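Local structure of glutathione S-transferase enzyme with thioredoxin-like domain (Bradyrhizobium sp., 4MF7) at residues 138-143 / 195-200; 181-186 / 231-236. The protein probably catalyses the conjugation of glutathione to electrophilic substrates, as expected of a two-subunit glutathione S-transferase. All blocks are in the same frame, centred on the assembly; numbering follows the deposited sequence.

Interaction 1 of 2, residues 138-143 / 195-200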
loop_
_atom_site.group_PDB
_atom_site.type_symbol
_atom_site.label_atom_id
_atom_site.label_comp_id
_atom_site.label_asym_id
_atom_site.label_seq_id
_atom_site.Cartn_x
_atom_site.Cartn_y
_atom_site.Cartn_z
ATOM N N LEU A 138 -8.772 -1.409 -4.252
ATOM C CA LEU A 138 -7.440 -0.966 -3.845
ATOM C C LEU A 138 -7.186 -1.050 -2.337
ATOM O O LEU A 138 -6.023 -1.167 -1.917
ATOM C CB LEU A 138 -7.191 0.472 -4.323
ATOM C CG LEU A 138 -7.301 0.739 -5.827
ATOM C CD1 LEU A 138 -6.620 2.073 -6.116
ATOM C CD2 LEU A 138 -6.690 -0.367 -6.690
ATOM N N GLN A 139 -8.248 -0.992 -1.542
ATOM C CA GLN A 139 -8.136 -1.071 -0.096
ATOM C C GLN A 139 -7.424 -2.363 0.306
ATOM O O GLN A 139 -6.736 -2.393 1.298
ATOM C CB GLN A 139 -9.492 -1.023 0.582
ATOM C CG GLN A 139 -10.305 0.252 0.339
ATOM C CD GLN A 139 -11.718 0.156 0.856
ATOM O OE1 GLN A 139 -12.212 1.063 1.557
ATOM N NE2 GLN A 139 -12.403 -0.945 0.513
ATOM N N TRP A 140 -7.622 -3.429 -0.475
ATOM C CA TRP A 140 -7.145 -4.777 -0.119
ATOM C C TRP A 140 -5.723 -5.078 -0.536
ATOM O O TRP A 140 -5.241 -6.149 -0.235
ATOM C CB TRP A 140 -8.095 -5.823 -0.714
ATOM C CG TRP A 140 -9.435 -5.645 -0.153
ATOM C CD1 TRP A 140 -10.472 -4.870 -0.669
ATOM C CD2 TRP A 140 -9.917 -6.185 1.068
ATOM N NE1 TRP A 140 -11.534 -4.891 0.184
ATOM C CE2 TRP A 140 -11.231 -5.705 1.248
ATOM C CE3 TRP A 140 -9.358 -7.028 2.045
ATOM C CZ2 TRP A 140 -12.005 -6.043 2.362
ATOM C CZ3 TRP A 140 -10.141 -7.377 3.156
ATOM C CH2 TRP A 140 -11.449 -6.877 3.299
ATOM N N LEU A 141 -5.039 -4.139 -1.195
ATOM C CA LEU A 141 -3.681 -4.383 -1.636
ATOM C C LEU A 141 -2.675 -4.255 -0.507
ATOM O O LEU A 141 -1.570 -4.656 -0.673
ATOM C CB LEU A 141 -3.277 -3.475 -2.785
ATOM C CG LEU A 141 -4.213 -3.589 -3.975
ATOM C CD1 LEU A 141 -3.763 -2.587 -5.019
ATOM C CD2 LEU A 141 -4.210 -5.012 -4.553
ATOM N N HIS A 142 -3.096 -3.703 0.625
ATOM C CA HIS A 142 -2.246 -3.473 1.785
ATOM C C HIS A 142 -3.087 -3.784 3.010
ATOM O O HIS A 142 -3.325 -2.942 3.867
ATOM C CB HIS A 142 -1.732 -2.033 1.765
ATOM C CG HIS A 142 -0.915 -1.742 0.547
ATOM N ND1 HIS A 142 -1.437 -1.127 -0.569
ATOM C CD2 HIS A 142 0.362 -2.066 0.239
ATOM C CE1 HIS A 142 -0.498 -1.039 -1.493
ATOM N NE2 HIS A 142 0.602 -1.607 -1.029
ATOM N N PHE A 143 -3.526 -5.033 3.045
ATOM C CA PHE A 143 -4.428 -5.536 4.054
ATOM C C PHE A 143 -3.566 -6.169 5.107
ATOM O O PHE A 143 -3.488 -5.670 6.212
ATOM C CB PHE A 143 -5.397 -6.563 3.476
ATOM C CG PHE A 143 -6.232 -7.238 4.504
ATOM C CD1 PHE A 143 -7.011 -6.501 5.345
ATOM C CD2 PHE A 143 -6.191 -8.599 4.662
ATOM C CE1 PHE A 143 -7.762 -7.101 6.307
ATOM C CE2 PHE A 143 -6.937 -9.207 5.619
ATOM C CZ PHE A 143 -7.729 -8.460 6.441
ATOM N N TRP A 195 -15.942 -13.711 -3.995
ATOM C CA TRP A 195 -14.596 -13.087 -3.906
ATOM C C TRP A 195 -14.687 -11.840 -3.002
ATOM O O TRP A 195 -15.768 -11.464 -2.584
ATOM C CB TRP A 195 -14.109 -12.732 -5.312
ATOM C CG TRP A 195 -14.038 -13.952 -6.267
ATOM C CD1 TRP A 195 -14.815 -14.169 -7.386
ATOM C CD2 TRP A 195 -13.169 -15.094 -6.161
ATOM N NE1 TRP A 195 -14.453 -15.368 -7.984
ATOM C CE2 TRP A 195 -13.464 -15.955 -7.239
ATOM C CE3 TRP A 195 -12.182 -15.478 -5.246
ATOM C CZ2 TRP A 195 -12.799 -17.166 -7.429
ATOM C CZ3 TRP A 195 -11.520 -16.688 -5.449
ATOM C CH2 TRP A 195 -11.830 -17.505 -6.536
ATOM N N ILE A 196 -13.550 -11.202 -2.706
ATOM C CA ILE A 196 -13.553 -10.023 -1.865
ATOM C C ILE A 196 -14.491 -8.956 -2.466
ATOM O O ILE A 196 -15.188 -8.279 -1.727
ATOM C CB ILE A 196 -12.114 -9.499 -1.650
ATOM C CG1 ILE A 196 -11.387 -10.455 -0.685
ATOM C CG2 ILE A 196 -12.103 -8.064 -1.142
ATOM C CD1 ILE A 196 -9.892 -10.284 -0.683
ATOM N N MET A 197 -14.503 -8.853 -3.797
ATOM C CA MET A 197 -15.371 -7.918 -4.519
ATOM C C MET A 197 -16.546 -8.663 -5.186
ATOM O O MET A 197 -16.855 -8.468 -6.369
ATOM C CB MET A 197 -14.585 -7.118 -5.532
ATOM C CG MET A 197 -13.382 -6.389 -4.965
ATOM S SD MET A 197 -13.748 -5.315 -3.553
ATOM C CE MET A 197 -14.841 -4.080 -4.306
ATOM N N ASP A 198 -17.178 -9.513 -4.401
ATOM C CA ASP A 198 -18.421 -10.206 -4.790
ATOM C C ASP A 198 -18.177 -11.146 -5.937
ATOM O O ASP A 198 -17.363 -12.070 -5.809
ATOM C CB ASP A 198 -19.532 -9.184 -5.075
ATOM C CG ASP A 198 -19.991 -8.504 -3.823
ATOM O OD1 ASP A 198 -20.856 -9.057 -3.109
ATOM O OD2 ASP A 198 -19.467 -7.419 -3.544
ATOM N N ALA A 199 -18.877 -10.946 -7.059
ATOM C CA ALA A 199 -18.779 -11.882 -8.176
ATOM C C ALA A 199 -17.491 -11.740 -8.940
ATOM O O ALA A 199 -17.135 -12.614 -9.711
ATOM C CB ALA A 199 -19.978 -11.726 -9.124
ATOM N N ASP A 200 -16.797 -10.622 -8.756
ATOM C CA ASP A 200 -15.595 -10.321 -9.520
ATOM C C ASP A 200 -14.331 -10.799 -8.816
ATOM O O ASP A 200 -14.047 -10.364 -7.708
ATOM C CB ASP A 200 -15.473 -8.806 -9.701
ATOM C CG ASP A 200 -16.509 -8.237 -10.672
ATOM O OD1 ASP A 200 -16.783 -8.858 -11.713
ATOM O OD2 ASP A 200 -17.042 -7.162 -10.383
#
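In Trp-140, CG lies beside the backbone N (chi1 -61°) and the indole plane stands nearly perpendicular to the plane through CA, CB and CG (chi2 92°), which offers one broad face to Ile-196. On the other side, Ile-196 holds CG2 anti to its own backbone N, and this methyl lands on that face. It sits 3.4 Å from the centroid of the five-membered ring, only 7° off the ring normal, a CH-pi contact whose closest atom is Trp-140 CE2, 3.5 Å from Ile-196 CG2. Met-197 comes in obliquely, a looser Met-aromatic contact with SD 4.4 Å from Trp-140 NE1. The loop behind is a type II' turn from Met-197 to Asp-200. Asp-205, at the start of helix 203-215, accepts the N-H of Ile-196; this is consistent with the GST fold, where an aspartate of the N-capping box ties this helix to the loop before it. Away from the isoleucine, Trp-140 CZ3 stands 3.9 Å above the centre of the Phe-143 ring. Putting an alanine in place of Trp-140 would probably open a gap under Ile-196 CG2 and take away the cover over one face of Phe-143. Arg-133 bridges to Asp-200 and also bonds Met-197 O.

Interaction 2 of 2, residues 181-186 / 231-236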
loop_
_atom_site.group_PDB
_atom_site.type_symbol
_atom_site.label_atom_id
_atom_site.label_comp_id
_atom_site.label_asym_id
_atom_site.label_seq_id
_atom_site.Cartn_x
_atom_site.Cartn_y
_atom_site.Cartn_z
ATOM N N ARG A 181 -6.942 -11.668 14.030
ATOM C CA ARG A 181 -7.665 -10.418 13.830
ATOM C C ARG A 181 -7.895 -10.174 12.338
ATOM O O ARG A 181 -9.003 -9.835 11.933
ATOM C CB ARG A 181 -6.912 -9.241 14.464
ATOM C CG ARG A 181 -7.741 -7.957 14.541
ATOM C CD ARG A 181 -6.890 -6.721 14.831
ATOM N NE ARG A 181 -5.985 -6.421 13.723
ATOM C CZ ARG A 181 -6.342 -5.847 12.575
ATOM N NH1 ARG A 181 -7.604 -5.472 12.356
ATOM N NH2 ARG A 181 -5.425 -5.644 11.637
ATOM N N LEU A 182 -6.849 -10.366 11.532
ATOM C CA LEU A 182 -6.932 -10.221 10.075
ATOM C C LEU A 182 -7.876 -11.224 9.427
ATOM O O LEU A 182 -8.698 -10.887 8.579
ATOM C CB LEU A 182 -5.555 -10.363 9.447
ATOM C CG LEU A 182 -4.634 -9.174 9.139
ATOM C CD1 LEU A 182 -5.041 -7.866 9.789
ATOM C CD2 LEU A 182 -3.193 -9.533 9.470
ATOM N N LEU A 183 -7.759 -12.487 9.821
ATOM C CA LEU A 183 -8.693 -13.493 9.325
ATOM C C LEU A 183 -10.129 -13.123 9.650
ATOM O O LEU A 183 -11.013 -13.429 8.872
ATOM C CB LEU A 183 -8.370 -14.861 9.943
ATOM C CG LEU A 183 -7.139 -15.580 9.383
ATOM C CD1 LEU A 183 -6.814 -16.785 10.268
ATOM C CD2 LEU A 183 -7.313 -16.013 7.945
ATOM N N GLY A 184 -10.355 -12.511 10.815
ATOM C CA GLY A 184 -11.717 -12.095 11.227
ATOM C C GLY A 184 -12.307 -11.017 10.314
ATOM O O GLY A 184 -13.481 -11.078 9.940
ATOM N N VAL A 185 -11.469 -10.066 9.928
ATOM C CA VAL A 185 -11.853 -9.055 8.951
ATOM C C VAL A 185 -12.212 -9.688 7.618
ATOM O O VAL A 185 -13.266 -9.400 7.061
ATOM C CB VAL A 185 -10.739 -8.001 8.786
ATOM C CG1 VAL A 185 -11.052 -7.047 7.633
ATOM C CG2 VAL A 185 -10.590 -7.230 10.090
ATOM N N LEU A 186 -11.356 -10.577 7.128
ATOM C CA LEU A 186 -11.607 -11.248 5.868
ATOM C C LEU A 186 -12.876 -12.107 5.936
ATOM O O LEU A 186 -13.673 -12.151 4.996
ATOM C CB LEU A 186 -10.392 -12.101 5.478
ATOM C CG LEU A 186 -10.111 -12.471 4.037
ATOM C CD1 LEU A 186 -10.166 -11.284 3.091
ATOM C CD2 LEU A 186 -8.721 -13.096 4.001
ATOM N N THR A 231 -15.655 -20.075 8.418
ATOM C CA THR A 231 -16.490 -20.649 7.355
ATOM C C THR A 231 -16.158 -20.076 5.976
ATOM O O THR A 231 -15.910 -20.814 5.014
ATOM C CB THR A 231 -17.988 -20.451 7.660
ATOM O OG1 THR A 231 -18.252 -20.900 8.995
ATOM C CG2 THR A 231 -18.856 -21.220 6.669
ATOM N N HIS A 232 -16.126 -18.765 5.904
ATOM C CA HIS A 232 -16.043 -18.060 4.629
ATOM C C HIS A 232 -14.618 -17.989 4.089
ATOM O O HIS A 232 -14.432 -18.158 2.909
ATOM C CB HIS A 232 -16.690 -16.679 4.770
ATOM C CG HIS A 232 -18.053 -16.764 5.386
ATOM N ND1 HIS A 232 -19.079 -17.466 4.797
ATOM C CD2 HIS A 232 -18.527 -16.317 6.572
ATOM C CE1 HIS A 232 -20.143 -17.423 5.582
ATOM N NE2 HIS A 232 -19.835 -16.735 6.665
ATOM N N VAL A 233 -13.640 -17.748 4.955
ATOM C CA VAL A 233 -12.226 -17.750 4.492
ATOM C C VAL A 233 -11.802 -19.117 3.915
ATOM O O VAL A 233 -11.253 -19.172 2.801
ATOM C CB VAL A 233 -11.251 -17.228 5.561
ATOM C CG1 VAL A 233 -9.831 -17.237 5.038
ATOM C CG2 VAL A 233 -11.596 -15.793 5.959
ATOM N N PRO A 234 -12.086 -20.229 4.626
ATOM C CA PRO A 234 -11.714 -21.554 4.083
ATOM C C PRO A 234 -12.303 -21.850 2.706
ATOM O O PRO A 234 -11.607 -22.360 1.823
ATOM C CB PRO A 234 -12.233 -22.534 5.155
ATOM C CG PRO A 234 -12.227 -21.759 6.404
ATOM C CD PRO A 234 -12.532 -20.323 6.023
ATOM N N ALA A 235 -13.569 -21.495 2.507
ATOM C CA ALA A 235 -14.233 -21.716 1.226
ATOM C C ALA A 235 -13.637 -20.841 0.110
ATOM O O ALA A 235 -13.369 -21.306 -0.981
ATOM C CB ALA A 235 -15.722 -21.459 1.366
ATOM N N TRP A 236 -13.406 -19.572 0.410
ATOM C CA TRP A 236 -12.772 -18.680 -0.539
ATOM C C TRP A 236 -11.334 -19.160 -0.870
ATOM O O TRP A 236 -10.934 -19.148 -2.028
ATOM C CB TRP A 236 -12.767 -17.260 0.034
ATOM C CG TRP A 236 -11.836 -16.284 -0.577
ATOM C CD1 TRP A 236 -12.070 -15.462 -1.621
ATOM C CD2 TRP A 236 -10.536 -15.919 -0.049
ATOM N NE1 TRP A 236 -10.979 -14.621 -1.824
ATOM C CE2 TRP A 236 -10.026 -14.900 -0.873
ATOM C CE3 TRP A 236 -9.749 -16.406 1.012
ATOM C CZ2 TRP A 236 -8.759 -14.325 -0.664
ATOM C CZ3 TRP A 236 -8.489 -15.815 1.245
ATOM C CH2 TRP A 236 -8.012 -14.801 0.382
#
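OE1 of Glu-187, the residue right after Leu-186, accepts the backbone N-H groups of both Thr-231 and His-232, and its partner OE2 takes that of Val-233, the residue Leu-186 packs against. One carboxylate thus closes off the first turn of helix 232-241, a job the side chain of Thr-231 leaves undone although it occupies the N-cap position. The negative charge there is likely to be favoured by the positive end of the helix dipole.

Beside this polar clamp the contact is greasy. Val-233 pushes CG2 against the backbone of the other helix, 3.8 Å from Leu-183 O and 3.9 Å from Leu-186 C, with Leu-186 CB equally close. Its other methyl, CG1, anti to the backbone N (chi1 -179°), meets Leu-183 CD2 at 4.0 Å. One turn on, the Leu-186 side chain runs at about a right angle to the Trp-236 indole and sets CD2 3.9 Å from CZ3 of that ring, neither squarely over the face nor at the edge. The rotation of the indole is pinned at its far end by NE1, which is hydrogen-bonded to Asp-205, while Thr-208, Leu-209 and Val-212 pack around it. The short helix axes pass 10.2 Å apart at 77°, a steep crossing of two helices in the all-helical C-terminal domain of the glutathione S-transferase fold.

In the fold
The centres of interactions 1 and 2 lie about 13 Å apart, and their segments alternate along the chain. They share one apolar core: Trp-140 CZ3 is 3.9 Å from Leu-186 CD1, and Trp-195 CE3 is 3.6 Å from Trp-236 CD1. Asp-205 OD1 joins them in polar fashion, accepting Ile-196 N from one and Trp-236 NE1 from the other. Phe-143 packs on helix 171-190, its CE1 3.5 Å from Val-185 CG1. Near that spot Asn-90 of the second subunit touches Phe-143, Arg-181 and Val-185. Segments 138-143 and 181-186 thus reach the dimer interface, through residues beside the two contacts, whereas glutathione in this family is bound mainly by the thioredoxin-like domain.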